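PDB 4X00: putative hydrolase from Burkholderia cenocepacia, which probably hydrolyses ester bonds, perhaps those of aryl esters, using an alpha/beta hydrolase fold. Local coordinates for residues D68-G71 with K77-E80; N120-A123 with G129-G132; A171-C176 with L188-A193. All coordinates share one frame; numbering follows the deposited sequence. Where two conformers were deposited one is given.

Contact 1: residues D68-G71 with K77-E80; sequences DLRG and KPAE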
loop_
_atom_site.group_PDB
_atom_site.type_symbol
_atom_site.label_atom_id
_atom_site.label_comp_id
_atom_site.label_asym_id
_atom_site.label_seq_id
_atom_site.Cartn_x
_atom_site.Cartn_y
_atom_site.Cartn_z
ATOM N N ASP A 68 -3.339 -0.031 9.737
ATOM C CA ASP A 68 -4.409 0.542 8.939
ATOM C C ASP A 68 -4.055 1.993 8.622
ATOM O O ASP A 68 -3.696 2.785 9.516
ATOM C CB ASP A 68 -5.753 0.497 9.674
ATOM C CG ASP A 68 -6.236 -0.915 9.958
ATOM O OD1 ASP A 68 -5.763 -1.882 9.314
ATOM O OD2 ASP A 68 -7.082 -1.066 10.860
ATOM N N LEU A 69 -4.117 2.359 7.348
ATOM C CA LEU A 69 -3.946 3.772 6.948
ATOM C C LEU A 69 -4.965 4.676 7.629
ATOM O O LEU A 69 -6.083 4.240 7.977
ATOM C CB LEU A 69 -4.119 3.936 5.432
ATOM C CG LEU A 69 -3.083 3.244 4.534
ATOM C CD1 LEU A 69 -3.526 3.423 3.076
ATOM C CD2 LEU A 69 -1.701 3.830 4.792
ATOM N N ARG A 70 -4.598 5.940 7.809
ATOM C CA ARG A 70 -5.600 6.905 8.244
ATOM C C ARG A 70 -6.826 6.799 7.337
ATOM O O ARG A 70 -6.735 6.571 6.118
ATOM C CB ARG A 70 -5.045 8.340 8.240
ATOM C CG ARG A 70 -4.636 8.901 6.874
ATOM C CD ARG A 70 -4.242 10.410 6.989
ATOM N NE ARG A 70 -3.286 10.556 8.089
ATOM C CZ ARG A 70 -3.328 11.514 9.006
ATOM N NH1 ARG A 70 -2.495 11.468 10.019
ATOM N NH2 ARG A 70 -4.201 12.530 8.896
ATOM N N GLY A 71 -8.002 6.951 7.944
ATOM C CA GLY A 71 -9.243 6.844 7.183
ATOM C C GLY A 71 -9.722 5.441 6.893
ATOM O O GLY A 71 -10.773 5.295 6.272
ATOM N N LYS A 77 -10.049 8.481 11.835
ATOM C CA LYS A 77 -10.703 8.942 10.616
ATOM C C LYS A 77 -11.122 10.399 10.752
ATOM O O LYS A 77 -12.305 10.699 10.898
ATOM C CB LYS A 77 -11.919 8.055 10.296
ATOM C CG LYS A 77 -11.528 6.575 10.226
ATOM C CD LYS A 77 -12.676 5.649 9.849
ATOM C CE LYS A 77 -12.192 4.197 9.821
ATOM N NZ LYS A 77 -11.769 3.733 11.171
ATOM N N PRO A 78 -10.153 11.315 10.689
ATOM C CA PRO A 78 -10.496 12.745 10.785
ATOM C C PRO A 78 -11.503 13.154 9.722
ATOM O O PRO A 78 -11.565 12.580 8.640
ATOM C CB PRO A 78 -9.157 13.460 10.575
ATOM C CG PRO A 78 -8.196 12.404 10.083
ATOM C CD PRO A 78 -8.706 11.082 10.594
ATOM N N ALA A 79 -12.311 14.147 10.050
ATOM C CA ALA A 79 -13.336 14.639 9.134
ATOM C C ALA A 79 -12.792 15.642 8.117
ATOM O O ALA A 79 -13.340 15.777 7.029
ATOM C CB ALA A 79 -14.490 15.274 9.922
ATOM N N GLU A 80 -11.710 16.342 8.444
ATOM C CA GLU A 80 -11.228 17.405 7.554
ATOM C C GLU A 80 -10.563 16.835 6.314
ATOM O O GLU A 80 -9.630 16.032 6.441
ATOM C CB GLU A 80 -10.194 18.327 8.240
ATOM C CG GLU A 80 -10.695 19.294 9.288
ATOM C CD GLU A 80 -11.393 20.526 8.714
ATOM O OE1 GLU A 80 -11.562 20.646 7.479
ATOM O OE2 GLU A 80 -11.773 21.404 9.519
#

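Contact 2: residues N120-A123 with G129-G132; sequences NYLA and GIAG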
loop_
_atom_site.group_PDB
_atom_site.type_symbol
_atom_site.label_atom_id
_atom_site.label_comp_id
_atom_site.label_asym_id
_atom_site.label_seq_id
_atom_site.Cartn_x
_atom_site.Cartn_y
_atom_site.Cartn_z
ATOM N N ASN A 120 5.999 9.589 -0.811
ATOM C CA ASN A 120 5.950 10.785 0.021
ATOM C C ASN A 120 6.869 10.666 1.239
ATOM O O ASN A 120 7.490 11.660 1.643
ATOM C CB ASN A 120 4.508 11.080 0.428
ATOM C CG ASN A 120 3.736 11.730 -0.684
ATOM O OD1 ASN A 120 4.292 12.550 -1.424
ATOM N ND2 ASN A 120 2.429 11.421 -0.784
ATOM N N TYR A 121 7.005 9.456 1.782
ATOM C CA TYR A 121 7.964 9.214 2.844
ATOM C C TYR A 121 9.399 9.433 2.352
ATOM O O TYR A 121 10.190 10.131 3.010
ATOM C CB TYR A 121 7.784 7.787 3.404
ATOM C CG TYR A 121 8.856 7.412 4.386
ATOM C CD1 TYR A 121 8.755 7.787 5.727
ATOM C CD2 TYR A 121 10.005 6.749 3.969
ATOM C CE1 TYR A 121 9.758 7.464 6.638
ATOM C CE2 TYR A 121 10.998 6.418 4.870
ATOM C CZ TYR A 121 10.892 6.796 6.198
ATOM O OH TYR A 121 11.910 6.456 7.077
ATOM N N LEU A 122 9.727 8.862 1.193
ATOM C CA LEU A 122 11.055 9.075 0.608
ATOM C C LEU A 122 11.311 10.554 0.359
ATOM O O LEU A 122 12.415 11.047 0.605
ATOM C CB LEU A 122 11.176 8.301 -0.696
ATOM C CG LEU A 122 11.274 6.789 -0.504
ATOM C CD1 LEU A 122 11.183 6.117 -1.869
ATOM C CD2 LEU A 122 12.575 6.363 0.219
ATOM N N ALA A 123 10.303 11.285 -0.107
ATOM C CA ALA A 123 10.520 12.707 -0.410
ATOM C C ALA A 123 10.831 13.501 0.853
ATOM O O ALA A 123 11.708 14.378 0.863
ATOM C CB ALA A 123 9.297 13.282 -1.120
ATOM N N GLY A 129 16.641 5.621 6.766
ATOM C CA GLY A 129 15.975 4.838 7.797
ATOM C C GLY A 129 15.398 3.497 7.352
ATOM O O GLY A 129 14.789 2.796 8.150
ATOM N N ILE A 130 15.562 3.141 6.081
ATOM C CA ILE A 130 14.977 1.904 5.598
ATOM C C ILE A 130 16.024 1.101 4.823
ATOM O O ILE A 130 17.073 1.623 4.487
ATOM C CB ILE A 130 13.721 2.173 4.703
ATOM C CG1 ILE A 130 14.092 2.892 3.392
ATOM C CG2 ILE A 130 12.657 2.939 5.504
ATOM C CD1 ILE A 130 12.963 2.924 2.349
ATOM N N ALA A 131 15.711 -0.160 4.530
ATOM C CA ALA A 131 16.630 -1.035 3.816
ATOM C C ALA A 131 16.265 -1.199 2.347
ATOM O O ALA A 131 17.091 -1.644 1.561
ATOM C CB ALA A 131 16.682 -2.412 4.494
ATOM N N GLY A 132 15.043 -0.847 1.967
ATOM C CA GLY A 132 14.570 -1.046 0.615
ATOM C C GLY A 132 13.059 -0.873 0.576
ATOM O O GLY A 132 12.417 -0.771 1.634
HETATM O O HOH W 1 14.364 7.039 6.005
#

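Contact 3: residues A171-C176 with L188-A193; sequences AFLRLC and LLLANA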
loop_
_atom_site.group_PDB
_atom_site.type_symbol
_atom_site.label_atom_id
_atom_site.label_comp_id
_atom_site.label_asym_id
_atom_site.label_seq_id
_atom_site.Cartn_x
_atom_site.Cartn_y
_atom_site.Cartn_z
ATOM N N ALA A 171 -17.804 -2.402 -6.835
ATOM C CA ALA A 171 -17.216 -2.453 -8.175
ATOM C C ALA A 171 -15.701 -2.182 -8.130
ATOM O O ALA A 171 -14.909 -2.829 -8.836
ATOM C CB ALA A 171 -17.925 -1.445 -9.100
ATOM N N PHE A 172 -15.286 -1.229 -7.302
ATOM C CA PHE A 172 -13.860 -0.956 -7.152
ATOM C C PHE A 172 -13.133 -2.197 -6.627
ATOM O O PHE A 172 -12.034 -2.529 -7.085
ATOM C CB PHE A 172 -13.668 0.225 -6.198
ATOM C CG PHE A 172 -12.236 0.569 -5.976
ATOM C CD1 PHE A 172 -11.607 1.434 -6.846
ATOM C CD2 PHE A 172 -11.529 0.062 -4.890
ATOM C CE1 PHE A 172 -10.259 1.774 -6.661
ATOM C CE2 PHE A 172 -10.177 0.422 -4.688
ATOM C CZ PHE A 172 -9.556 1.275 -5.587
ATOM N N LEU A 173 -13.700 -2.846 -5.616
ATOM C CA LEU A 173 -13.029 -4.028 -5.049
ATOM C C LEU A 173 -12.929 -5.120 -6.116
ATOM O O LEU A 173 -11.901 -5.814 -6.204
ATOM C CB LEU A 173 -13.773 -4.546 -3.820
ATOM C CG LEU A 173 -13.097 -5.700 -3.050
ATOM C CD1 LEU A 173 -11.709 -5.318 -2.573
ATOM C CD2 LEU A 173 -13.965 -6.116 -1.889
ATOM N N ARG A 174 -13.955 -5.295 -6.964
ATOM C CA ARG A 174 -13.857 -6.284 -8.045
ATOM C C ARG A 174 -12.722 -5.937 -8.998
ATOM O O ARG A 174 -12.050 -6.837 -9.513
ATOM C CB ARG A 174 -15.174 -6.372 -8.809
ATOM C CG ARG A 174 -16.285 -7.053 -8.040
ATOM C CD ARG A 174 -15.990 -8.537 -7.866
ATOM N NE ARG A 174 -17.057 -9.230 -7.142
ATOM C CZ ARG A 174 -16.939 -10.450 -6.624
ATOM N NH1 ARG A 174 -15.793 -11.123 -6.744
ATOM N NH2 ARG A 174 -17.975 -10.995 -5.992
ATOM N N LEU A 175 -12.497 -4.642 -9.224
ATOM C CA LEU A 175 -11.417 -4.195 -10.104
ATOM C C LEU A 175 -10.043 -4.430 -9.483
ATOM O O LEU A 175 -9.034 -4.269 -10.165
ATOM C CB LEU A 175 -11.592 -2.710 -10.437
ATOM C CG LEU A 175 -12.752 -2.480 -11.419
ATOM C CD1 LEU A 175 -13.046 -0.967 -11.445
ATOM C CD2 LEU A 175 -12.453 -3.009 -12.826
ATOM N N CYS A 176 -9.978 -4.791 -8.206
ATOM C CA CYS A 176 -8.685 -5.009 -7.572
ATOM C C CYS A 176 -8.078 -6.367 -7.952
ATOM O O CYS A 176 -6.946 -6.649 -7.558
ATOM C CB CYS A 176 -8.814 -4.908 -6.047
ATOM S SG CYS A 176 -8.988 -3.215 -5.416
ATOM N N LEU A 188 -15.396 -10.556 3.101
ATOM C CA LEU A 188 -14.639 -9.984 4.225
ATOM C C LEU A 188 -14.033 -8.658 3.778
ATOM O O LEU A 188 -14.138 -7.632 4.468
ATOM C CB LEU A 188 -13.554 -10.963 4.676
ATOM C CG LEU A 188 -12.650 -10.419 5.765
ATOM C CD1 LEU A 188 -13.438 -10.112 7.027
ATOM C CD2 LEU A 188 -11.512 -11.437 6.045
ATOM N N LEU A 189 -13.410 -8.649 2.601
ATOM C CA LEU A 189 -12.786 -7.431 2.092
ATOM C C LEU A 189 -13.821 -6.368 1.719
ATOM O O LEU A 189 -13.535 -5.183 1.808
ATOM C CB LEU A 189 -11.861 -7.752 0.899
ATOM C CG LEU A 189 -10.620 -8.592 1.238
ATOM C CD1 LEU A 189 -9.806 -8.802 -0.032
ATOM C CD2 LEU A 189 -9.789 -7.870 2.305
ATOM N N LEU A 190 -15.023 -6.792 1.342
ATOM C CA LEU A 190 -16.105 -5.854 1.017
ATOM C C LEU A 190 -16.566 -5.096 2.280
ATOM O O LEU A 190 -16.670 -3.865 2.291
ATOM C CB LEU A 190 -17.268 -6.604 0.383
ATOM C CG LEU A 190 -18.378 -5.696 -0.147
ATOM C CD1 LEU A 190 -17.860 -4.843 -1.300
ATOM C CD2 LEU A 190 -19.513 -6.617 -0.586
ATOM N N ALA A 191 -16.805 -5.837 3.358
ATOM C CA ALA A 191 -17.179 -5.217 4.643
ATOM C C ALA A 191 -16.031 -4.334 5.158
ATOM O O ALA A 191 -16.224 -3.209 5.651
ATOM C CB ALA A 191 -17.533 -6.293 5.641
ATOM N N ASN A 192 -14.805 -4.836 5.003
ATOM C CA ASN A 192 -13.607 -4.104 5.355
ATOM C C ASN A 192 -13.520 -2.757 4.629
ATOM O O ASN A 192 -13.197 -1.711 5.241
ATOM C CB ASN A 192 -12.418 -5.018 5.017
ATOM C CG ASN A 192 -11.072 -4.490 5.481
ATOM O OD1 ASN A 192 -10.826 -4.332 6.678
ATOM N ND2 ASN A 192 -10.144 -4.307 4.530
ATOM N N ALA A 193 -13.843 -2.759 3.334
ATOM C CA ALA A 193 -13.817 -1.538 2.537
ATOM C C ALA A 193 -14.876 -0.559 3.030
ATOM O O ALA A 193 -14.654 0.644 2.979
ATOM C CB ALA A 193 -14.068 -1.850 1.079
#

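Contact 1: residues D68-G71 with K77-E80
Lys77 lays its methylenes alongside the backbone of Gly71, while Arg70, the residue before that glycine, brings its guanidinium to Pro78, the residue after the lysine. The tightest touch comes from the second methylene: Lys77 CG sits 3.8 Å from Gly71 CA. Further out the chain keeps its distance from the peptide, with Lys77 CE 4.0 Å from Gly71 O. A first torsion of -54° sets CG beside the backbone N, and the chain then runs extended until its last bend, at chi4, which turns NZ onto the carbonyls of Gly73 and Ser75 in the turn between the segments.

The arginine approaches differently. Its side chain crosses that of Pro78 at about a right angle, and Pro78 CG lies oblique to the guanidinium, 4.2 Å from Arg70 NH2. A chi1 of 64° places CG between the backbone N and the carbonyl carbon, and a second bend at chi3 swings the guanidinium round to Asp93 and Asp20, which form salt bridges with NE and NH1, while NH2 donates to Ser83 O. Held on all three nitrogens, the group is fixed in its rotation, and Pro78 adds only a light apolar touch.

The sequence starting at Asp68 matches the DxRGxGxS signature of many alpha/beta hydrolases. Gly71, at a phi of 80°, uses a backbone conformation in which a beta carbon would collide with the preceding carbonyl oxygen. No hydrogen bond passes between the two segments: they meet by van der Waals contact, and the charged ends of Arg70 and Lys77 find partners elsewhere, so the charges probably matter more for holding the loop to its surroundings than for joining its arms.

Contact 2: residues N120-A123 with G129-G132
Ile130 reaches the helix with two separate methyls, CG2 toward Tyr121 and CD1 toward Leu122, and this is where the packing is closest. CG2 meets the outer end of the tyrosine obliquely, 3.9 Å from Tyr121 CE2 and equally far from its hydroxyl oxygen, as the two side chains slide past each other in opposite directions. Tyr121 has its CG anti to the backbone N, at a chi1 of 173°, which carries the phenol out from the helix to the loop. The isoleucine branch ending in CD1 diverges from CG2 and crosses the leucine side chain at about a right angle; Leu122 CD2 and Ile130 CD1 stand 4.1 Å apart.

Beside Gly129 the join is looser. Tyr121 OH comes no nearer than 4.4 Å to Gly129 CA, and the polar link is made by a water, which lies 2.7 Å from Tyr121 OH and accepts from Gly129 N at 2.8 Å. One solvent molecule thus serves both the buried phenol's oxygen and the amide of a partly exposed loop residue.

Behind the contact, Tyr121 also rests on Leu94, Ala95 and Ile98 of helix 87-100, and its ring meets that of Tyr125 a turn further along. Ile130 packs on Leu108 of strand 107-111. The contact lies where helix 113-125 returns toward strand 132-136, in the second half of the beta-alpha-beta crossover from strand 107-111.

Contact 3: residues A171-C176 with L188-A193
Leu173 carries the contact from helix 162-174, pointing its side chain at the backbone of helix 183-194 between Leu189 and Leu190. Its CB faces the second helix but stays behind the contact, 4.8 Å from Leu190 CD1, the leading methyl of that leucine. CG, anti to the backbone N at a chi1 of -174°, is the branch point behind the two methyls and leaves the touching to them. One branch takes the Leu189 side, where Leu173 CD1 stands 4.2 Å from Leu189 CB. The other, CD2, goes deepest: it comes down on the peptide joining the two leucines, 3.6 Å from Leu189 C and 3.5 Å from Leu190 N. Leu190 CA is nearly as close to Leu173 CD2, at 3.6 Å, and Leu189 CB follows at 3.9 Å. A single methyl therefore sits against helix backbone, with side-chain carbon on its flanks.

Both helices lie between strands 132-136 and 222-227, where alpha/beta hydrolases commonly carry a helical lid, and they probably form part of one here. Further along the first segment, Cys176 N donates to Leu173 O at 3.0 Å. Leu189 also borders a bound 1,2-ethanediol, probably from the crystallisation liquor, and Asn192 hydrogen-bonds through OD1 to the hydroxyl of Ser46, in a loop much earlier in the chain.

From the N terminus the chain first meets contact 1, which closes a short turn of five residues inside the loop between strand 63-67 and helix 82-85. Contact 2 spans another five residues, joining the C-terminal part of helix 113-125 to the approach to strand 132-136 in the central sheet. Contact 3, beyond that strand, pairs helices 162-174 and 183-194 and closes an excursion of 11 residues that includes the start of the second helix. The three follow in series, with no nesting or crossing. Contacts 2 and 3 lie on opposite sides of the chain's centre, their own centres about 29 Å apart. Contact 1 comes within about 6 Å of contact 3, nearest atoms, without touching it.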